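PDB 4ZOH: putative oxidoreductase molybdopterin-binding subunit from Sulfolobus tokodaii, which probably forms the molybdopterin-binding, substrate-oxidising subunit of a molybdenum hydroxylase of the xanthine dehydrogenase and aldehyde oxidase family, holding a pterin cytosine dinucleotide cofactor. Local coordinates for residues I7-D12 / D446-A451; T434-T439 / T472-D477; A423-K428 / L552-I557; T180-T185 / R205-D210. All coordinates share one frame; numbering follows the deposited sequence.

Contact 1. Residues I7-D12 / D446-A451; sequences IKRIED and DATAFA. With MCN (pterin cytosine dinucleotide), chain D.
Both oxygens of the E11 carboxylate are engaged by T448. The T448 hydroxyl donates to OE1 from the syn side, 25° out of the carboxylate plane, with OG1 2.6 Å from OE1. OE2 is met from above that plane by T448 N, a longer bond of 3.3 Å, and also accepts from a water that in turn takes the N-H of A447. The second flat group, the R9 guanidinium, carries E11 CB on one face, 3.8 Å above its centre, and has D12 at its edge, where NE and NH2 both grip OD1; NH2 also binds the backbone of another protein's chain, and the R9 side chain lies about 7 Å from an iron-sulfur cluster. T448 stands in the first turn of helix 446-458 of the molybdopterin cofactor-binding domain, so E11 faces amide groups that would probably stabilise its charge; D446 and A449 line the dinucleotide pocket. An alanine at E11 removes the carboxylate, and the T448 hydroxyl would probably be free to turn away from I10 N, which donates to T448 OG1 at 2.9 Å. With chi1 at 73°, I10 tucks CG1 over its own backbone, sending CD1 along the helix to A451 CB, 4.1 Å away.

Contact 2. Residues T434-T439 / T472-D477; sequences TLVTGT and TEIIED
V436 and I475 bury the most surface here, joining a strand of the molybdopterin cofactor-binding domain to the loop that follows strand 465-468. Strand 433-437 is an inner member of a four-stranded mixed sheet, and V436, a beta-branched residue well suited to an extended backbone, presents its side chain to the loop. With CG1 anti to the backbone N (chi1 -171°), V436 turns this methyl onto both isoleucines, 3.7 Å from I475 CB and equally close to I474 CG1. CG2 instead lies beside the I474 carbonyl. The I475 side chain slides past V436 in the opposite direction; extended through both torsions, it carries CD1 beyond the valine to the strand's backbone, where this methyl rests 3.5 Å from V436 O and close to the peptide that joins T437 to G438. I474 approaches V436 obliquely with CG1 and CD1, and also packs on I474 of the second subunit, so the aliphatic cluster reaches the dimer interface. The I474 carbonyl is taken up by R424 NH1 of the next strand. Where the strand ends, G438 brings bare backbone against the loop: any beta carbon would fall about 2.6 Å from D477 O, a clash, whereas the glycine CA makes a CA-H...O contact with D477 O at 3.6 Å.

Contact 3. Residues A423-K428 / L552-I557; sequences ARISVK and LDTTAI
R424, S426 and D553 form the tight, polar face of this antiparallel pairing between strands 420-427 and 553-559. The arginine, extended from CG to NE, makes a side-on bidentate salt bridge, its guanidinium nearly coplanar with the D553 carboxylate, the planes 6° apart. NE reaches OD1 at 3.0 Å and NH2 reaches OD2 at 2.8 Å, each on a syn lone pair. S426 OG donates to OD2 as well, but from well above the carboxylate plane, at 2.8 Å. This face has its partly exposed end at D553, which packs on E476 of the second subunit; R424 NH1 binds E473 O of that subunit. The other face is apolar and buried, T554 and A556 lying against helix 486-512, yet its side chains meet more lightly across the strands: I425 and T554 touch through their CG2 methyls, 3.8 Å apart. Here the backbone joins the hydrogen-bonded pairs, A556 N donating to A423 O and T554 N to I425 O. Two donors in plane and one above fix the carboxylate's rotation and would probably keep D553 ionised at the dimer interface.

Contact 4. Residues T180-T185 / R205-D210; sequences TFYSST and RVIQPD
Backbone hydrogen bonds join T180-S183 to R205-I207 as parallel strands. F181 N donates to R205 O, I207 N to F181 O at 2.9 Å, and S183 N to I207 O. The next rung fails because P209 has no N-H to give; its CD sits 3.3 Å from S183 O instead. The closest apolar contact is Y182 with I207, whose side chains run alongside each other: I207 CD1 comes obliquely to Y182 CE1 at 3.5 Å, and CG2 is as close to CD1 of the ring. On the opposite face of the sheet, F181 CB meets V206 CG2 at 4.0 Å. A water links T180 OG1 to R205 NH1, while R205 NH2 forms a salt bridge with D471. Q208, its CG anti to the backbone N (chi1 174°), stretches NE2 to T185 O at 2.8 Å and also binds G440 O. A leucine in place of Q208 has no amide N-H, and the link it makes between the T185 and G440 carbonyls would probably be lost. The strands belong to a beta-alpha-beta unit whose connecting helix 188-199 packs L191 and L195 on F181, with helix 223-235 also against F181 and strand 170-174 flanking strand 179-183.

From the N terminus, contact 1 opens at residues 7-12 and closes only at helix 446-458, so its long loop encloses contact 4, which pairs two strands of a beta-alpha-beta unit in the earlier cofactor-binding range. Contact 3 opens next, at 423-428, then contact 2 at 434-439, both before contact 1 closes and both finishing after it, at 552-557 and 472-477; contact 1 therefore crosses each, while contact 2 lies wholly within contact 3. Strands 420-427 and 433-437 are sheet neighbours, uniting contacts 2 and 3. F450 of contact 1 packs on T437 and L435, and T472 of contact 2 reaches V206 of contact 4, tying the two cofactor-binding ranges together.

Contact 1. Residues I7-D12 / D446-A451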
loop_
_atom_site.group_PDB
_atom_site.type_symbol
_atom_site.label_atom_id
_atom_site.label_comp_id
_atom_site.label_asym_id
_atom_site.label_seq_id
_atom_site.Cartn_x
_atom_site.Cartn_y
_atom_site.Cartn_z
ATOM N N ILE A 7 19.311 25.639 8.760
ATOM C CA ILE A 7 19.250 24.678 7.638
ATOM C C ILE A 7 17.827 24.442 7.152
ATOM O O ILE A 7 16.904 24.207 7.983
ATOM C CB ILE A 7 19.937 23.360 8.045
ATOM C CG1 ILE A 7 21.437 23.613 8.396
ATOM C CG2 ILE A 7 19.745 22.292 6.987
ATOM C CD1 ILE A 7 22.333 24.173 7.270
ATOM N N LYS A 8 17.590 24.571 5.841
ATOM C CA LYS A 8 16.207 24.428 5.335
ATOM C C LYS A 8 15.745 22.934 5.451
ATOM O O LYS A 8 16.580 22.031 5.452
ATOM C CB LYS A 8 16.062 24.934 3.900
ATOM C CG LYS A 8 16.302 26.452 3.737
ATOM C CD LYS A 8 16.373 26.859 2.278
ATOM C CE LYS A 8 17.536 26.266 1.482
ATOM N NZ LYS A 8 18.888 26.895 1.690
ATOM N N ARG A 9 14.437 22.689 5.466
ATOM C CA ARG A 9 13.886 21.341 5.882
ATOM C C ARG A 9 14.112 20.323 4.799
ATOM O O ARG A 9 13.743 20.516 3.578
ATOM C CB ARG A 9 12.394 21.421 6.247
ATOM C CG ARG A 9 12.157 22.190 7.551
ATOM C CD ARG A 9 10.888 21.736 8.283
ATOM N NE ARG A 9 9.779 21.394 7.348
ATOM C CZ ARG A 9 8.710 20.680 7.652
ATOM N NH1 ARG A 9 8.492 20.297 8.951
ATOM N NH2 ARG A 9 7.810 20.393 6.690
ATOM N N ILE A 10 14.763 19.253 5.215
ATOM C CA ILE A 10 14.804 18.040 4.390
ATOM C C ILE A 10 13.372 17.454 4.175
ATOM O O ILE A 10 13.159 16.678 3.266
ATOM C CB ILE A 10 15.770 16.955 4.954
ATOM C CG1 ILE A 10 15.197 16.268 6.220
ATOM C CG2 ILE A 10 17.164 17.535 5.180
ATOM C CD1 ILE A 10 16.163 15.259 6.869
ATOM N N GLU A 11 12.429 17.784 5.048
ATOM C CA GLU A 11 11.066 17.208 4.950
ATOM C C GLU A 11 10.276 17.843 3.800
ATOM O O GLU A 11 9.286 17.229 3.388
ATOM C CB GLU A 11 10.247 17.382 6.274
ATOM C CG GLU A 11 10.859 16.741 7.544
ATOM C CD GLU A 11 11.865 17.598 8.307
ATOM O OE1 GLU A 11 12.536 18.491 7.693
ATOM O OE2 GLU A 11 12.060 17.325 9.541
ATOM N N ASP A 12 10.681 19.040 3.298
ATOM C CA ASP A 12 9.742 19.832 2.466
ATOM C C ASP A 12 9.422 19.254 1.102
ATOM O O ASP A 12 8.249 19.344 0.643
ATOM C CB ASP A 12 10.190 21.291 2.330
ATOM C CG ASP A 12 10.063 22.045 3.615
ATOM O OD1 ASP A 12 9.426 21.493 4.546
ATOM O OD2 ASP A 12 10.568 23.191 3.702
ATOM N N ASP A 446 11.988 17.901 13.284
ATOM C CA ASP A 446 13.118 17.332 14.042
ATOM C C ASP A 446 14.033 16.515 13.197
ATOM O O ASP A 446 15.216 16.368 13.553
ATOM C CB ASP A 446 12.661 16.451 15.231
ATOM C CG ASP A 446 11.801 17.206 16.152
ATOM O OD1 ASP A 446 12.344 17.913 17.004
ATOM O OD2 ASP A 446 10.595 17.230 15.956
ATOM N N ALA A 447 13.514 15.955 12.108
ATOM C CA ALA A 447 14.349 15.083 11.284
ATOM C C ALA A 447 15.524 15.935 10.678
ATOM O O ALA A 447 16.653 15.457 10.578
ATOM C CB ALA A 447 13.534 14.382 10.194
ATOM N N THR A 448 15.234 17.162 10.251
ATOM C CA THR A 448 16.296 18.078 9.751
ATOM C C THR A 448 17.299 18.320 10.887
ATOM O O THR A 448 18.487 18.197 10.677
ATOM C CB THR A 448 15.702 19.417 9.297
ATOM O OG1 THR A 448 14.966 19.188 8.101
ATOM C CG2 THR A 448 16.805 20.412 9.008
ATOM N N ALA A 449 16.812 18.604 12.092
ATOM C CA ALA A 449 17.704 18.791 13.229
ATOM C C ALA A 449 18.519 17.541 13.499
ATOM O O ALA A 449 19.762 17.609 13.802
ATOM C CB ALA A 449 16.928 19.306 14.442
ATOM N N PHE A 450 17.907 16.372 13.244
ATOM C CA PHE A 450 18.634 15.132 13.519
ATOM C C PHE A 450 19.750 14.946 12.507
ATOM O O PHE A 450 20.853 14.440 12.813
ATOM C CB PHE A 450 17.683 13.909 13.610
ATOM C CG PHE A 450 16.757 13.960 14.789
ATOM C CD1 PHE A 450 17.100 14.682 15.963
ATOM C CD2 PHE A 450 15.560 13.285 14.774
ATOM C CE1 PHE A 450 16.233 14.733 17.073
ATOM C CE2 PHE A 450 14.706 13.300 15.895
ATOM C CZ PHE A 450 15.038 14.022 17.028
ATOM N N ALA A 451 19.438 15.305 11.272
ATOM C CA ALA A 451 20.389 15.172 10.184
ATOM C C ALA A 451 21.596 16.165 10.446
ATOM O O ALA A 451 22.730 15.761 10.316
ATOM C CB ALA A 451 19.703 15.456 8.855
HETATM N N1 MCN D . 14.433 23.454 18.155
HETATM C C2 MCN D . 15.752 23.862 18.041
HETATM N N3 MCN D . 16.490 24.209 19.141
HETATM C C4 MCN D . 15.879 24.153 20.388
HETATM C C5 MCN D . 14.551 23.747 20.518
HETATM C C6 MCN D . 13.820 23.367 19.392
HETATM O O2 MCN D . 16.339 23.928 16.957
HETATM N N4 MCN D . 16.602 24.489 21.435
HETATM C "C1'" MCN D . 13.733 23.079 16.924
HETATM C C2D MCN D . 13.878 21.573 16.693
HETATM O "O2'" MCN D . 14.959 21.248 15.872
HETATM C "C3'" MCN D . 12.626 21.240 15.925
HETATM C C4D MCN D . 11.652 21.995 16.731
HETATM O O4D MCN D . 12.345 23.278 17.054
HETATM O "O3'" MCN D . 12.635 21.708 14.621
HETATM C "C5'" MCN D . 11.579 20.949 17.826
HETATM O "O5'" MCN D . 10.999 21.413 18.904
HETATM P PA MCN D . 11.029 20.637 20.331
HETATM O O1A MCN D . 11.981 19.566 20.541
HETATM O O2A MCN D . 11.016 21.860 21.205
HETATM O O3A MCN D . 9.421 20.130 20.264
HETATM P PB MCN D . 9.000 18.754 19.533
HETATM O O1B MCN D . 9.116 17.640 20.562
HETATM O O2B MCN D . 9.652 18.483 18.248
HETATM O O3B MCN D . 7.541 19.098 19.229
HETATM C C10 MCN D . 6.439 18.830 20.140
HETATM C "C9'" MCN D . 5.575 20.056 20.303
HETATM C "C8'" MCN D . 4.335 19.784 20.974
HETATM S "S8'" MCN D . 4.339 19.004 22.549
HETATM C "C7'" MCN D . 3.135 20.218 20.497
HETATM S "S7'" MCN D . 1.600 20.020 21.384
HETATM C "C6'" MCN D . 3.026 21.004 19.283
HETATM C C7 MCN D . 4.414 21.624 18.912
HETATM O "O9'" MCN D . 5.363 20.580 18.996
HETATM N "N5'" MCN D . 2.419 20.272 18.172
HETATM C C4A MCN D . 2.713 20.533 16.819
HETATM N "N8'" MCN D . 4.386 22.145 17.510
HETATM C C4B MCN D . 3.699 21.516 16.515
HETATM N "N1'" MCN D . 3.999 21.854 15.258
HETATM C "C2'" MCN D . 3.394 21.220 14.256
HETATM N "N2'" MCN D . 3.726 21.561 13.029
HETATM N "N3'" MCN D . 2.387 20.221 14.464
HETATM C "C4'" MCN D . 2.012 19.870 15.782
HETATM O "O4'" MCN D . 1.114 19.000 15.977
HETATM O O HOH W 1 10.511 15.716 10.969
#

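Contact 2. Residues T434-T439 / T472-D477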
loop_
_atom_site.group_PDB
_atom_site.type_symbol
_atom_site.label_atom_id
_atom_site.label_comp_id
_atom_site.label_asym_id
_atom_site.label_seq_id
_atom_site.Cartn_x
_atom_site.Cartn_y
_atom_site.Cartn_z
ATOM N N THR A 434 21.604 5.459 7.102
ATOM C CA THR A 434 20.238 5.774 7.541
ATOM C C THR A 434 20.217 5.913 9.041
ATOM O O THR A 434 20.747 5.080 9.768
ATOM C CB THR A 434 19.230 4.667 7.087
ATOM O OG1 THR A 434 19.523 4.344 5.726
ATOM C CG2 THR A 434 17.724 5.139 7.187
ATOM N N LEU A 435 19.628 7.016 9.468
ATOM C CA LEU A 435 19.386 7.320 10.838
ATOM C C LEU A 435 17.882 7.129 11.124
ATOM O O LEU A 435 17.055 7.659 10.409
ATOM C CB LEU A 435 19.804 8.779 11.130
ATOM C CG LEU A 435 19.441 9.305 12.502
ATOM C CD1 LEU A 435 20.370 8.684 13.544
ATOM C CD2 LEU A 435 19.600 10.820 12.487
ATOM N N VAL A 436 17.541 6.401 12.193
ATOM C CA VAL A 436 16.126 6.234 12.586
ATOM C C VAL A 436 15.953 6.808 13.983
ATOM O O VAL A 436 16.827 6.623 14.876
ATOM C CB VAL A 436 15.648 4.751 12.497
ATOM C CG1 VAL A 436 14.133 4.666 12.700
ATOM C CG2 VAL A 436 16.083 4.073 11.197
ATOM N N THR A 437 14.892 7.602 14.172
ATOM C CA THR A 437 14.581 8.121 15.529
ATOM C C THR A 437 13.378 7.374 16.114
ATOM O O THR A 437 12.499 7.013 15.343
ATOM C CB THR A 437 14.319 9.621 15.500
ATOM O OG1 THR A 437 13.957 10.033 16.798
ATOM C CG2 THR A 437 13.171 10.081 14.495
ATOM N N GLY A 438 13.336 7.150 17.444
ATOM C CA GLY A 438 12.162 6.558 18.094
ATOM C C GLY A 438 11.102 7.613 18.412
ATOM O O GLY A 438 9.944 7.273 18.789
ATOM N N THR A 439 11.445 8.890 18.193
ATOM C CA THR A 439 10.381 9.942 18.286
ATOM C C THR A 439 9.399 9.843 17.080
ATOM O O THR A 439 9.530 8.946 16.222
ATOM C CB THR A 439 10.989 11.343 18.386
ATOM O OG1 THR A 439 11.739 11.632 17.198
ATOM C CG2 THR A 439 11.928 11.380 19.633
ATOM N N THR A 472 7.312 0.681 13.731
ATOM C CA THR A 472 7.800 -0.127 14.882
ATOM C C THR A 472 8.742 -1.205 14.380
ATOM O O THR A 472 9.480 -1.843 15.192
ATOM C CB THR A 472 6.629 -0.741 15.696
ATOM O OG1 THR A 472 5.887 -1.596 14.835
ATOM C CG2 THR A 472 5.689 0.327 16.234
ATOM N N GLU A 473 8.807 -1.411 13.058
ATOM C CA GLU A 473 9.757 -2.442 12.547
ATOM C C GLU A 473 11.155 -1.968 12.115
ATOM O O GLU A 473 12.056 -2.805 11.802
ATOM C CB GLU A 473 9.152 -3.195 11.399
ATOM C CG GLU A 473 8.154 -4.253 11.878
ATOM C CD GLU A 473 7.912 -5.385 10.889
ATOM O OE1 GLU A 473 8.792 -5.637 10.001
ATOM O OE2 GLU A 473 6.832 -6.029 11.034
ATOM N N ILE A 474 11.357 -0.652 12.063
ATOM C CA ILE A 474 12.651 -0.149 11.567
ATOM C C ILE A 474 13.540 0.336 12.743
ATOM O O ILE A 474 14.657 0.821 12.521
ATOM C CB ILE A 474 12.486 0.961 10.510
ATOM C CG1 ILE A 474 11.854 2.181 11.160
ATOM C CG2 ILE A 474 11.689 0.475 9.298
ATOM C CD1 ILE A 474 11.655 3.354 10.222
ATOM N N ILE A 475 12.996 0.310 13.976
ATOM C CA ILE A 475 13.772 0.687 15.167
ATOM C C ILE A 475 13.285 -0.119 16.380
ATOM O O ILE A 475 12.075 -0.486 16.469
ATOM C CB ILE A 475 13.759 2.224 15.415
ATOM C CG1 ILE A 475 14.862 2.665 16.440
ATOM C CG2 ILE A 475 12.372 2.760 15.719
ATOM C CD1 ILE A 475 15.017 4.167 16.616
ATOM N N GLU A 476 14.208 -0.391 17.297
ATOM C CA GLU A 476 13.897 -1.179 18.496
ATOM C C GLU A 476 12.635 -0.670 19.210
ATOM O O GLU A 476 11.773 -1.457 19.531
ATOM C CB GLU A 476 15.082 -1.253 19.465
ATOM C CG GLU A 476 14.803 -2.133 20.671
ATOM C CD GLU A 476 15.967 -2.279 21.678
ATOM O OE1 GLU A 476 16.928 -1.473 21.640
ATOM O OE2 GLU A 476 15.958 -3.291 22.444
ATOM N N ASP A 477 12.498 0.639 19.435
ATOM C CA ASP A 477 11.406 1.157 20.221
ATOM C C ASP A 477 11.482 2.680 20.220
ATOM O O ASP A 477 12.301 3.277 19.523
ATOM C CB ASP A 477 11.427 0.610 21.696
ATOM C CG ASP A 477 10.029 0.333 22.238
ATOM O OD1 ASP A 477 9.760 -0.744 22.791
ATOM O OD2 ASP A 477 9.161 1.194 22.124
#

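Contact 3. Residues A423-K428 / L552-I557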
loop_
_atom_site.group_PDB
_atom_site.type_symbol
_atom_site.label_atom_id
_atom_site.label_comp_id
_atom_site.label_asym_id
_atom_site.label_seq_id
_atom_site.Cartn_x
_atom_site.Cartn_y
_atom_site.Cartn_z
ATOM N N ALA A 423 17.662 5.856 19.158
ATOM C CA ALA A 423 18.094 6.214 17.815
ATOM C C ALA A 423 18.840 5.006 17.298
ATOM O O ALA A 423 19.660 4.418 18.074
ATOM C CB ALA A 423 19.015 7.471 17.838
ATOM N N ARG A 424 18.606 4.668 16.022
ATOM C CA ARG A 424 19.375 3.624 15.362
ATOM C C ARG A 424 20.123 4.280 14.190
ATOM O O ARG A 424 19.508 5.052 13.490
ATOM C CB ARG A 424 18.406 2.496 14.875
ATOM C CG ARG A 424 18.908 1.623 13.746
ATOM C CD ARG A 424 17.931 0.532 13.332
ATOM N NE ARG A 424 18.524 -0.243 12.218
ATOM C CZ ARG A 424 17.959 -0.506 11.041
ATOM N NH1 ARG A 424 16.718 -0.138 10.758
ATOM N NH2 ARG A 424 18.639 -1.200 10.159
ATOM N N ILE A 425 21.415 3.960 13.964
ATOM C CA ILE A 425 22.070 4.408 12.745
ATOM C C ILE A 425 22.693 3.201 12.064
ATOM O O ILE A 425 23.322 2.386 12.705
ATOM C CB ILE A 425 23.080 5.606 12.994
ATOM C CG1 ILE A 425 23.487 6.279 11.705
ATOM C CG2 ILE A 425 24.341 5.122 13.713
ATOM C CD1 ILE A 425 24.170 7.660 11.937
ATOM N N SER A 426 22.584 3.114 10.750
ATOM C CA SER A 426 23.034 1.904 10.090
ATOM C C SER A 426 23.759 2.191 8.793
ATOM O O SER A 426 23.312 3.045 8.019
ATOM C CB SER A 426 21.766 1.087 9.815
ATOM O OG SER A 426 22.066 -0.053 9.095
ATOM N N VAL A 427 24.782 1.426 8.459
ATOM C CA VAL A 427 25.504 1.697 7.204
ATOM C C VAL A 427 25.531 0.484 6.323
ATOM O O VAL A 427 25.939 -0.608 6.770
ATOM C CB VAL A 427 26.974 2.166 7.472
ATOM C CG1 VAL A 427 27.700 2.498 6.164
ATOM C CG2 VAL A 427 26.967 3.344 8.468
ATOM N N LYS A 428 25.113 0.645 5.060
ATOM C CA LYS A 428 24.984 -0.532 4.171
ATOM C C LYS A 428 26.400 -0.763 3.517
ATOM O O LYS A 428 27.279 0.108 3.584
ATOM C CB LYS A 428 23.931 -0.294 3.101
ATOM C CG LYS A 428 22.518 0.002 3.639
ATOM C CD LYS A 428 21.412 -0.184 2.606
ATOM C CE LYS A 428 20.014 -0.272 3.314
ATOM N NZ LYS A 428 19.945 -1.511 4.160
ATOM N N LEU A 552 27.985 -2.421 11.310
ATOM C CA LEU A 552 27.914 -0.964 11.423
ATOM C C LEU A 552 26.428 -0.533 11.500
ATOM O O LEU A 552 25.948 0.318 10.742
ATOM C CB LEU A 552 28.602 -0.333 10.190
ATOM C CG LEU A 552 30.136 -0.518 10.067
ATOM C CD1 LEU A 552 30.630 0.143 8.759
ATOM C CD2 LEU A 552 30.842 0.095 11.293
ATOM N N ASP A 553 25.685 -1.198 12.359
ATOM C CA ASP A 553 24.281 -0.863 12.602
ATOM C C ASP A 553 24.247 -0.728 14.111
ATOM O O ASP A 553 24.507 -1.682 14.799
ATOM C CB ASP A 553 23.355 -2.017 12.120
ATOM C CG ASP A 553 21.874 -1.606 12.061
ATOM O OD1 ASP A 553 21.343 -0.934 12.995
ATOM O OD2 ASP A 553 21.238 -1.886 11.029
ATOM N N THR A 554 23.932 0.444 14.635
ATOM C CA THR A 554 23.996 0.608 16.065
ATOM C C THR A 554 22.821 1.364 16.638
ATOM O O THR A 554 22.269 2.209 15.966
ATOM C CB THR A 554 25.386 1.138 16.556
ATOM O OG1 THR A 554 25.466 0.912 17.979
ATOM C CG2 THR A 554 25.609 2.595 16.227
ATOM N N THR A 555 22.406 0.993 17.834
ATOM C CA THR A 555 21.224 1.562 18.461
ATOM C C THR A 555 21.621 2.107 19.810
ATOM O O THR A 555 22.293 1.430 20.582
ATOM C CB THR A 555 20.093 0.488 18.595
ATOM O OG1 THR A 555 19.673 0.096 17.278
ATOM C CG2 THR A 555 18.891 1.026 19.333
ATOM N N ALA A 556 21.224 3.329 20.107
ATOM C CA ALA A 556 21.554 3.938 21.398
ATOM C C ALA A 556 20.248 4.260 22.082
ATOM O O ALA A 556 19.279 4.594 21.452
ATOM C CB ALA A 556 22.368 5.201 21.208
ATOM N N ILE A 557 20.215 4.139 23.386
ATOM C CA ILE A 557 19.019 4.504 24.099
ATOM C C ILE A 557 19.608 5.539 25.027
ATOM O O ILE A 557 20.601 5.247 25.737
ATOM C CB ILE A 557 18.406 3.319 24.883
ATOM C CG1 ILE A 557 17.865 2.224 23.939
ATOM C CG2 ILE A 557 17.352 3.819 25.875
ATOM C CD1 ILE A 557 17.467 0.905 24.639
#

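Contact 4. Residues T180-T185 / R205-D210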
loop_
_atom_site.group_PDB
_atom_site.type_symbol
_atom_site.label_atom_id
_atom_site.label_comp_id
_atom_site.label_asym_id
_atom_site.label_seq_id
_atom_site.Cartn_x
_atom_site.Cartn_y
_atom_site.Cartn_z
ATOM N N THR A 180 -1.350 -5.196 11.473
ATOM C CA THR A 180 -0.631 -3.933 11.068
ATOM C C THR A 180 -1.619 -2.780 11.197
ATOM O O THR A 180 -2.733 -2.921 10.718
ATOM C CB THR A 180 -0.050 -4.046 9.655
ATOM O OG1 THR A 180 0.872 -5.141 9.645
ATOM C CG2 THR A 180 0.681 -2.795 9.268
ATOM N N PHE A 181 -1.231 -1.710 11.902
ATOM C CA PHE A 181 -2.129 -0.568 12.247
ATOM C C PHE A 181 -1.478 0.761 11.859
ATOM O O PHE A 181 -0.411 1.103 12.438
ATOM C CB PHE A 181 -2.346 -0.515 13.799
ATOM C CG PHE A 181 -3.621 0.225 14.206
ATOM C CD1 PHE A 181 -4.854 -0.403 14.180
ATOM C CD2 PHE A 181 -3.583 1.546 14.642
ATOM C CE1 PHE A 181 -6.036 0.283 14.540
ATOM C CE2 PHE A 181 -4.742 2.221 15.031
ATOM C CZ PHE A 181 -5.973 1.591 14.989
ATOM N N TYR A 182 -2.069 1.499 10.893
ATOM C CA TYR A 182 -1.543 2.830 10.515
ATOM C C TYR A 182 -2.424 3.840 11.221
ATOM O O TYR A 182 -3.623 3.666 11.240
ATOM C CB TYR A 182 -1.642 3.107 9.028
ATOM C CG TYR A 182 -0.961 2.130 8.096
ATOM C CD1 TYR A 182 0.257 2.478 7.464
ATOM C CD2 TYR A 182 -1.545 0.891 7.809
ATOM C CE1 TYR A 182 0.838 1.623 6.545
ATOM C CE2 TYR A 182 -0.950 0.025 6.904
ATOM C CZ TYR A 182 0.228 0.408 6.299
ATOM O OH TYR A 182 0.802 -0.466 5.462
ATOM N N SER A 183 -1.852 4.904 11.745
ATOM C CA SER A 183 -2.685 5.832 12.444
ATOM C C SER A 183 -2.075 7.213 12.412
ATOM O O SER A 183 -0.815 7.370 12.503
ATOM C CB SER A 183 -2.872 5.395 13.929
ATOM O OG SER A 183 -3.793 6.262 14.623
ATOM N N SER A 184 -2.962 8.192 12.383
ATOM C CA SER A 184 -2.554 9.571 12.516
ATOM C C SER A 184 -2.329 9.762 14.001
ATOM O O SER A 184 -3.230 10.118 14.746
ATOM C CB SER A 184 -3.609 10.543 11.926
ATOM O OG SER A 184 -3.140 11.889 12.018
ATOM N N THR A 185 -1.154 9.395 14.442
ATOM C CA THR A 185 -0.887 9.375 15.868
ATOM C C THR A 185 0.403 10.166 16.150
ATOM O O THR A 185 1.153 10.429 15.189
ATOM C CB THR A 185 -0.731 7.913 16.377
ATOM O OG1 THR A 185 -0.609 7.916 17.790
ATOM C CG2 THR A 185 0.474 7.217 15.774
ATOM N N ARG A 205 2.394 -4.491 14.500
ATOM C CA ARG A 205 3.242 -3.443 13.906
ATOM C C ARG A 205 2.389 -2.157 13.787
ATOM O O ARG A 205 1.266 -2.209 13.261
ATOM C CB ARG A 205 3.637 -3.881 12.497
ATOM C CG ARG A 205 4.469 -2.820 11.753
ATOM C CD ARG A 205 4.717 -3.277 10.330
ATOM N NE ARG A 205 5.854 -2.605 9.711
ATOM C CZ ARG A 205 6.409 -3.011 8.559
ATOM N NH1 ARG A 205 5.920 -4.063 7.925
ATOM N NH2 ARG A 205 7.465 -2.384 8.048
ATOM N N VAL A 206 2.925 -1.022 14.228
ATOM C CA VAL A 206 2.277 0.255 14.081
ATOM C C VAL A 206 3.122 1.144 13.109
ATOM O O VAL A 206 4.341 1.155 13.143
ATOM C CB VAL A 206 1.962 0.964 15.427
ATOM C CG1 VAL A 206 1.324 2.307 15.160
ATOM C CG2 VAL A 206 0.853 0.150 16.189
ATOM N N ILE A 207 2.429 1.867 12.250
ATOM C CA ILE A 207 3.054 2.793 11.305
ATOM C C ILE A 207 2.398 4.145 11.515
ATOM O O ILE A 207 1.190 4.278 11.343
ATOM C CB ILE A 207 2.906 2.305 9.848
ATOM C CG1 ILE A 207 3.723 1.011 9.676
ATOM C CG2 ILE A 207 3.372 3.402 8.853
ATOM C CD1 ILE A 207 3.549 0.305 8.351
ATOM N N GLN A 208 3.221 5.124 11.923
ATOM C CA GLN A 208 2.840 6.524 11.843
ATOM C C GLN A 208 3.292 7.045 10.482
ATOM O O GLN A 208 4.486 7.217 10.271
ATOM C CB GLN A 208 3.510 7.305 12.940
ATOM C CG GLN A 208 3.320 8.822 12.908
ATOM C CD GLN A 208 4.374 9.512 13.818
ATOM O OE1 GLN A 208 5.523 9.097 13.852
ATOM N NE2 GLN A 208 3.931 10.456 14.647
ATOM N N PRO A 209 2.357 7.285 9.563
ATOM C CA PRO A 209 2.709 7.806 8.189
ATOM C C PRO A 209 2.828 9.350 8.377
ATOM O O PRO A 209 2.944 9.805 9.563
ATOM C CB PRO A 209 1.462 7.445 7.363
ATOM C CG PRO A 209 0.338 7.618 8.358
ATOM C CD PRO A 209 0.890 7.114 9.707
ATOM N N ASP A 210 2.741 10.140 7.315
ATOM C CA ASP A 210 2.721 11.600 7.544
ATOM C C ASP A 210 1.509 11.948 8.399
ATOM O O ASP A 210 0.421 11.453 8.152
ATOM C CB ASP A 210 2.716 12.402 6.182
ATOM C CG ASP A 210 3.970 12.115 5.369
ATOM O OD1 ASP A 210 5.073 12.307 5.942
ATOM O OD2 ASP A 210 3.893 11.587 4.233
HETATM O O HOH W 2 3.242 -5.616 8.361
#